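Local coordinates for protein CsuC (PDB 6FJY) that probably acts as a periplasmic chaperone that holds the tip adhesin CsuE by donor-strand complementation before it is assembled into archaic chaperone-usher Csu pili, at residues Phe38-Asp43 and Pro119-Gly124; Ser87-Val92 and Phe194-Ser199. All blocks are in the same frame, centred on the assembly; numbering follows the deposited sequence.

Contact 1. Residues Phe38-Asp43 and Pro119-Gly124; sequences FKWNQD and PLFAYG
The indole of Trp40 turns the corner of its six-membered ring toward Pro119 and Phe121, and atom CZ3 makes both contacts: 4.1 Å to Pro119 CB and 4.1 Å to Phe121 CZ. The proline ring lies alongside the indole and points the same way, whereas the phenyl ring runs across it. With CG anti to the backbone N (chi1 177°), the long indole of Trp40 spans the gap to Pro119, whose CA lies 8.9 Å from the CA of Trp40. The rest of the indole is also engaged: Arg89 makes a cation-pi contact with it, Tyr196 packs edge-to-face, and NE1 donates to Asp47, so that its one polar atom is satisfied though buried. Phe121 in turn stacks on Phe172. Just past Trp40 the strand ends in an Asx turn, for which asparagine is suited by its short amide: Asn41 OD1 takes the backbone N of Asp43 at 3.1 Å, on a lone pair in the carbonyl plane. Strands 31-41 and 109-123 are not direct neighbours in the Ig-like PapD N-terminal domain. Strand 85-95 runs between them, antiparallel to both, bonded through its backbone to Trp40 on one side and Leu120 on the other, and the indole bridges above it.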
loop_
_atom_site.group_PDB
_atom_site.type_symbol
_atom_site.label_atom_id
_atom_site.label_comp_id
_atom_site.label_asym_id
_atom_site.label_seq_id
_atom_site.Cartn_x
_atom_site.Cartn_y
_atom_site.Cartn_z
ATOM N N PHE A 38 -6.892 14.534 -6.496
ATOM C CA PHE A 38 -6.458 15.645 -7.320
ATOM C C PHE A 38 -5.563 15.137 -8.438
ATOM O O PHE A 38 -4.833 14.160 -8.274
ATOM C CB PHE A 38 -5.699 16.683 -6.486
ATOM C CG PHE A 38 -6.552 17.384 -5.465
ATOM C CD1 PHE A 38 -7.238 18.544 -5.795
ATOM C CD2 PHE A 38 -6.693 16.873 -4.183
ATOM C CE1 PHE A 38 -8.023 19.187 -4.861
ATOM C CE2 PHE A 38 -7.475 17.517 -3.246
ATOM C CZ PHE A 38 -8.144 18.669 -3.584
ATOM N N LYS A 39 -5.646 15.806 -9.582
ATOM C CA LYS A 39 -4.726 15.536 -10.667
ATOM C C LYS A 39 -3.407 16.226 -10.362
ATOM O O LYS A 39 -3.378 17.329 -9.810
ATOM C CB LYS A 39 -5.293 16.012 -11.996
ATOM C CG LYS A 39 -4.691 15.321 -13.208
ATOM C CD LYS A 39 -5.588 15.489 -14.429
ATOM C CE LYS A 39 -5.082 14.681 -15.623
ATOM N NZ LYS A 39 -5.995 14.809 -16.807
ATOM N N TRP A 40 -2.315 15.536 -10.675
ATOM C CA TRP A 40 -0.970 15.924 -10.283
ATOM C C TRP A 40 -0.129 16.107 -11.538
ATOM O O TRP A 40 0.021 15.170 -12.327
ATOM C CB TRP A 40 -0.384 14.851 -9.367
ATOM C CG TRP A 40 1.017 15.047 -8.909
ATOM C CD1 TRP A 40 1.747 16.188 -8.932
ATOM C CD2 TRP A 40 1.867 14.032 -8.351
ATOM N NE1 TRP A 40 3.007 15.952 -8.422
ATOM C CE2 TRP A 40 3.101 14.636 -8.056
ATOM C CE3 TRP A 40 1.692 12.674 -8.069
ATOM C CZ2 TRP A 40 4.166 13.933 -7.502
ATOM C CZ3 TRP A 40 2.752 11.969 -7.526
ATOM C CH2 TRP A 40 3.979 12.608 -7.245
ATOM N N ASN A 41 0.423 17.303 -11.716
ATOM C CA ASN A 41 1.279 17.591 -12.855
ATOM C C ASN A 41 2.466 18.391 -12.362
ATOM O O ASN A 41 2.467 18.898 -11.238
ATOM C CB ASN A 41 0.546 18.354 -13.969
ATOM C CG ASN A 41 0.076 19.741 -13.536
ATOM O OD1 ASN A 41 0.843 20.704 -13.551
ATOM N ND2 ASN A 41 -1.198 19.846 -13.168
ATOM N N GLN A 42 3.513 18.435 -13.176
ATOM C CA GLN A 42 4.652 19.275 -12.834
ATOM C C GLN A 42 4.879 20.329 -13.913
ATOM O O GLN A 42 5.990 20.509 -14.417
ATOM C CB GLN A 42 5.896 18.413 -12.608
ATOM C CG GLN A 42 5.832 17.563 -11.330
ATOM C CD GLN A 42 7.017 16.610 -11.172
ATOM O OE1 GLN A 42 7.629 16.186 -12.148
ATOM N NE2 GLN A 42 7.338 16.275 -9.939
ATOM N N ASP A 43 3.832 21.089 -14.204
ATOM C CA ASP A 43 3.896 22.187 -15.153
ATOM C C ASP A 43 4.371 23.433 -14.418
ATOM O O ASP A 43 4.008 23.667 -13.263
ATOM C CB ASP A 43 2.529 22.423 -15.796
ATOM C CG ASP A 43 2.114 21.291 -16.723
ATOM O OD1 ASP A 43 3.008 20.616 -17.281
ATOM O OD2 ASP A 43 0.896 21.060 -16.874
ATOM N N PRO A 119 0.453 9.112 -3.250
ATOM C CA PRO A 119 0.579 9.116 -4.711
ATOM C C PRO A 119 -0.277 8.026 -5.335
ATOM O O PRO A 119 -0.300 6.880 -4.879
ATOM C CB PRO A 119 2.067 8.837 -4.927
ATOM C CG PRO A 119 2.427 7.943 -3.754
ATOM C CD PRO A 119 1.615 8.470 -2.598
ATOM N N LEU A 120 -0.951 8.386 -6.415
ATOM C CA LEU A 120 -1.860 7.486 -7.106
ATOM C C LEU A 120 -1.584 7.546 -8.602
ATOM O O LEU A 120 -1.479 8.640 -9.168
ATOM C CB LEU A 120 -3.300 7.879 -6.813
ATOM C CG LEU A 120 -4.344 7.078 -7.573
ATOM C CD1 LEU A 120 -4.346 5.589 -7.131
ATOM C CD2 LEU A 120 -5.675 7.723 -7.387
ATOM N N PHE A 121 -1.423 6.385 -9.230
ATOM C CA PHE A 121 -1.147 6.326 -10.661
ATOM C C PHE A 121 -2.138 5.425 -11.376
ATOM O O PHE A 121 -2.396 4.304 -10.942
ATOM C CB PHE A 121 0.265 5.829 -10.939
ATOM C CG PHE A 121 1.320 6.709 -10.366
ATOM C CD1 PHE A 121 1.685 7.871 -11.010
ATOM C CD2 PHE A 121 1.965 6.366 -9.184
ATOM C CE1 PHE A 121 2.670 8.701 -10.486
ATOM C CE2 PHE A 121 2.943 7.196 -8.657
ATOM C CZ PHE A 121 3.300 8.358 -9.314
ATOM N N ALA A 122 -2.642 5.904 -12.512
ATOM C CA ALA A 122 -3.532 5.129 -13.361
ATOM C C ALA A 122 -2.959 5.033 -14.776
ATOM O O ALA A 122 -2.278 5.945 -15.261
ATOM C CB ALA A 122 -4.940 5.737 -13.371
ATOM N N TYR A 123 -3.233 3.909 -15.433
ATOM C CA TYR A 123 -2.532 3.525 -16.648
ATOM C C TYR A 123 -3.502 3.336 -17.799
ATOM O O TYR A 123 -4.541 2.684 -17.649
ATOM C CB TYR A 123 -1.706 2.249 -16.424
ATOM C CG TYR A 123 -0.586 2.510 -15.454
ATOM C CD1 TYR A 123 0.622 3.030 -15.899
ATOM C CD2 TYR A 123 -0.754 2.297 -14.082
ATOM C CE1 TYR A 123 1.643 3.304 -15.009
ATOM C CE2 TYR A 123 0.267 2.568 -13.178
ATOM C CZ TYR A 123 1.452 3.085 -13.642
ATOM O OH TYR A 123 2.477 3.363 -12.775
ATOM N N GLY A 124 -3.159 3.932 -18.935
ATOM C CA GLY A 124 -3.815 3.631 -20.181
ATOM C C GLY A 124 -3.297 2.339 -20.777
ATOM O O GLY A 124 -2.428 1.667 -20.226
#

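Contact 2. Residues Ser87-Val92 and Phe194-Ser199; sequences SYRLIV and FGYVLS
Arg89 and Tyr196 meet with guanidinium and phenol planes nearly perpendicular, 89° apart. Tyr196 CE2 lies 4.1 Å from Arg89 NH1, at the edge of the guanidinium and near its plane. Successive bends at chi2 (-65°) and chi3 (-62°) curl the arginine chain back toward the tyrosine. A long, charged side chain suits this place: NH2 is held by Ser117 and forms a salt bridge with a backbone group of the neighbouring CsuE chain, probably its terminal carboxylate, as in other PapD-like chaperones, while Tyr196 OH binds Arg174 and a backbone group of the CsuE chain. The pair thus lies at the CsuE interface, consistent with a part in holding the adhesin. Farther along, Leu198 points its branched end at Ser87, and its CD2 comes within 3.3 Å of Ser87 OG, a close methyl-to-hydroxyl approach that the small serine permits. The hydroxyl is not left to apolar company, since a water 2.9 Å from Ser87 OG accepts the backbone N-H of Ser199 at 3.2 Å and so joins the two segments. Strand 85-95 belongs to the Ig-like sheet of the N-terminal domain, between strands 31-41 and 109-123, whereas strand 195-197 pairs antiparallel with 173-175, making this a junction between the two halves of the chaperone.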
loop_
_atom_site.group_PDB
_atom_site.type_symbol
_atom_site.label_atom_id
_atom_site.label_comp_id
_atom_site.label_asym_id
_atom_site.label_seq_id
_atom_site.Cartn_x
_atom_site.Cartn_y
_atom_site.Cartn_z
ATOM N N SER A 87 -0.990 10.768 -13.294
ATOM C CA SER A 87 -0.580 10.960 -11.916
ATOM C C SER A 87 -1.666 11.704 -11.155
ATOM O O SER A 87 -2.308 12.607 -11.694
ATOM C CB SER A 87 0.730 11.739 -11.859
ATOM O OG SER A 87 1.703 11.108 -12.674
ATOM N N TYR A 88 -1.879 11.311 -9.905
ATOM C CA TYR A 88 -2.885 11.921 -9.056
ATOM C C TYR A 88 -2.355 11.932 -7.628
ATOM O O TYR A 88 -1.421 11.201 -7.289
ATOM C CB TYR A 88 -4.204 11.145 -9.096
ATOM C CG TYR A 88 -4.793 10.940 -10.457
ATOM C CD1 TYR A 88 -4.395 9.861 -11.244
ATOM C CD2 TYR A 88 -5.778 11.786 -10.948
ATOM C CE1 TYR A 88 -4.937 9.644 -12.487
ATOM C CE2 TYR A 88 -6.333 11.570 -12.198
ATOM C CZ TYR A 88 -5.901 10.499 -12.964
ATOM O OH TYR A 88 -6.439 10.287 -14.204
ATOM N N ARG A 89 -2.992 12.724 -6.767
ATOM C CA ARG A 89 -2.707 12.691 -5.335
ATOM C C ARG A 89 -4.004 12.339 -4.638
ATOM O O ARG A 89 -5.021 13.009 -4.852
ATOM C CB ARG A 89 -2.192 14.027 -4.798
ATOM C CG ARG A 89 -0.872 14.529 -5.404
ATOM C CD ARG A 89 0.353 13.679 -5.121
ATOM N NE ARG A 89 0.682 13.578 -3.711
ATOM C CZ ARG A 89 1.839 13.117 -3.254
ATOM N NH1 ARG A 89 2.787 12.723 -4.095
ATOM N NH2 ARG A 89 2.044 13.038 -1.952
ATOM N N LEU A 90 -3.977 11.268 -3.848
ATOM C CA LEU A 90 -5.070 10.930 -2.949
ATOM C C LEU A 90 -4.859 11.696 -1.646
ATOM O O LEU A 90 -3.781 11.609 -1.045
ATOM C CB LEU A 90 -5.100 9.426 -2.697
ATOM C CG LEU A 90 -5.995 8.934 -1.563
ATOM C CD1 LEU A 90 -7.422 9.315 -1.812
ATOM C CD2 LEU A 90 -5.854 7.436 -1.358
ATOM N N ILE A 91 -5.869 12.466 -1.230
ATOM C CA ILE A 91 -5.792 13.274 -0.014
ATOM C C ILE A 91 -6.905 12.833 0.930
ATOM O O ILE A 91 -8.094 13.045 0.649
ATOM C CB ILE A 91 -5.903 14.777 -0.294
ATOM C CG1 ILE A 91 -4.835 15.253 -1.278
ATOM C CG2 ILE A 91 -5.753 15.536 1.018
ATOM C CD1 ILE A 91 -3.445 15.139 -0.751
ATOM N N VAL A 92 -6.529 12.257 2.066
ATOM C CA VAL A 92 -7.506 11.882 3.080
ATOM C C VAL A 92 -7.183 12.590 4.393
ATOM O O VAL A 92 -6.045 12.547 4.886
ATOM C CB VAL A 92 -7.640 10.353 3.245
ATOM C CG1 VAL A 92 -6.753 9.591 2.259
ATOM C CG2 VAL A 92 -7.488 9.921 4.686
ATOM N N PHE A 194 12.701 12.429 -0.518
ATOM C CA PHE A 194 12.487 11.909 -1.853
ATOM C C PHE A 194 12.287 13.070 -2.815
ATOM O O PHE A 194 12.162 14.230 -2.413
ATOM C CB PHE A 194 11.288 10.938 -1.897
ATOM C CG PHE A 194 9.966 11.564 -1.517
ATOM C CD1 PHE A 194 9.198 12.232 -2.460
ATOM C CD2 PHE A 194 9.464 11.438 -0.230
ATOM C CE1 PHE A 194 7.968 12.804 -2.111
ATOM C CE2 PHE A 194 8.232 11.992 0.118
ATOM C CZ PHE A 194 7.485 12.680 -0.822
ATOM N N GLY A 195 12.275 12.735 -4.100
ATOM C CA GLY A 195 11.890 13.676 -5.126
ATOM C C GLY A 195 11.213 12.972 -6.279
ATOM O O GLY A 195 11.712 11.959 -6.776
ATOM N N TYR A 196 10.095 13.522 -6.739
ATOM C CA TYR A 196 9.324 12.956 -7.835
ATOM C C TYR A 196 9.660 13.711 -9.111
ATOM O O TYR A 196 9.668 14.945 -9.119
ATOM C CB TYR A 196 7.824 13.045 -7.576
ATOM C CG TYR A 196 7.243 11.920 -6.756
ATOM C CD1 TYR A 196 6.880 10.703 -7.350
ATOM C CD2 TYR A 196 7.056 12.072 -5.388
ATOM C CE1 TYR A 196 6.358 9.661 -6.580
ATOM C CE2 TYR A 196 6.541 11.047 -4.616
ATOM C CZ TYR A 196 6.185 9.845 -5.212
ATOM O OH TYR A 196 5.664 8.848 -4.432
ATOM N N VAL A 197 9.997 12.969 -10.165
ATOM C CA VAL A 197 10.059 13.511 -11.518
ATOM C C VAL A 197 9.024 12.747 -12.334
ATOM O O VAL A 197 9.249 11.602 -12.740
ATOM C CB VAL A 197 11.456 13.406 -12.128
ATOM C CG1 VAL A 197 11.521 14.189 -13.422
ATOM C CG2 VAL A 197 12.487 13.926 -11.148
ATOM N N LEU A 198 7.886 13.379 -12.579
ATOM C CA LEU A 198 6.798 12.726 -13.279
ATOM C C LEU A 198 7.167 12.493 -14.743
ATOM O O LEU A 198 8.047 13.148 -15.310
ATOM C CB LEU A 198 5.524 13.567 -13.171
ATOM C CG LEU A 198 4.880 13.681 -11.784
ATOM C CD1 LEU A 198 3.679 14.587 -11.843
ATOM C CD2 LEU A 198 4.467 12.301 -11.227
ATOM N N SER A 199 6.457 11.543 -15.350
ATOM C CA SER A 199 6.655 11.202 -16.756
ATOM C C SER A 199 6.452 12.415 -17.658
ATOM O O SER A 199 5.509 13.195 -17.484
ATOM C CB SER A 199 5.675 10.106 -17.157
ATOM O OG SER A 199 4.365 10.628 -17.106
HETATM O O HOH W 1 3.801 10.064 -14.302
#

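How the contacts relate
Along the chain the segments alternate, 38-43, 87-92, 119-124, then 194-199, so the two contacts interlock, with centres about 6 Å apart. Contact 1 joins strands on either side of strand 85-95 within one sheet, and contact 2 starts from that middle strand and reaches the two-stranded antiparallel sheet of 173-175 and 195-197. Their backbones meet directly: the distances from Phe38 O to Arg89 N and from Leu120 O to Tyr88 N are both 2.8 Å, probable hydrogen bonds of the sheet. Both are buried where the two parts of the chaperone meet, tied by Gln42, hydrogen-bonded to Tyr196 O and Leu198 N. Pro119, Arg89, Tyr196 and Phe194 all reach the CsuE chain, so both contacts border the subunit interface.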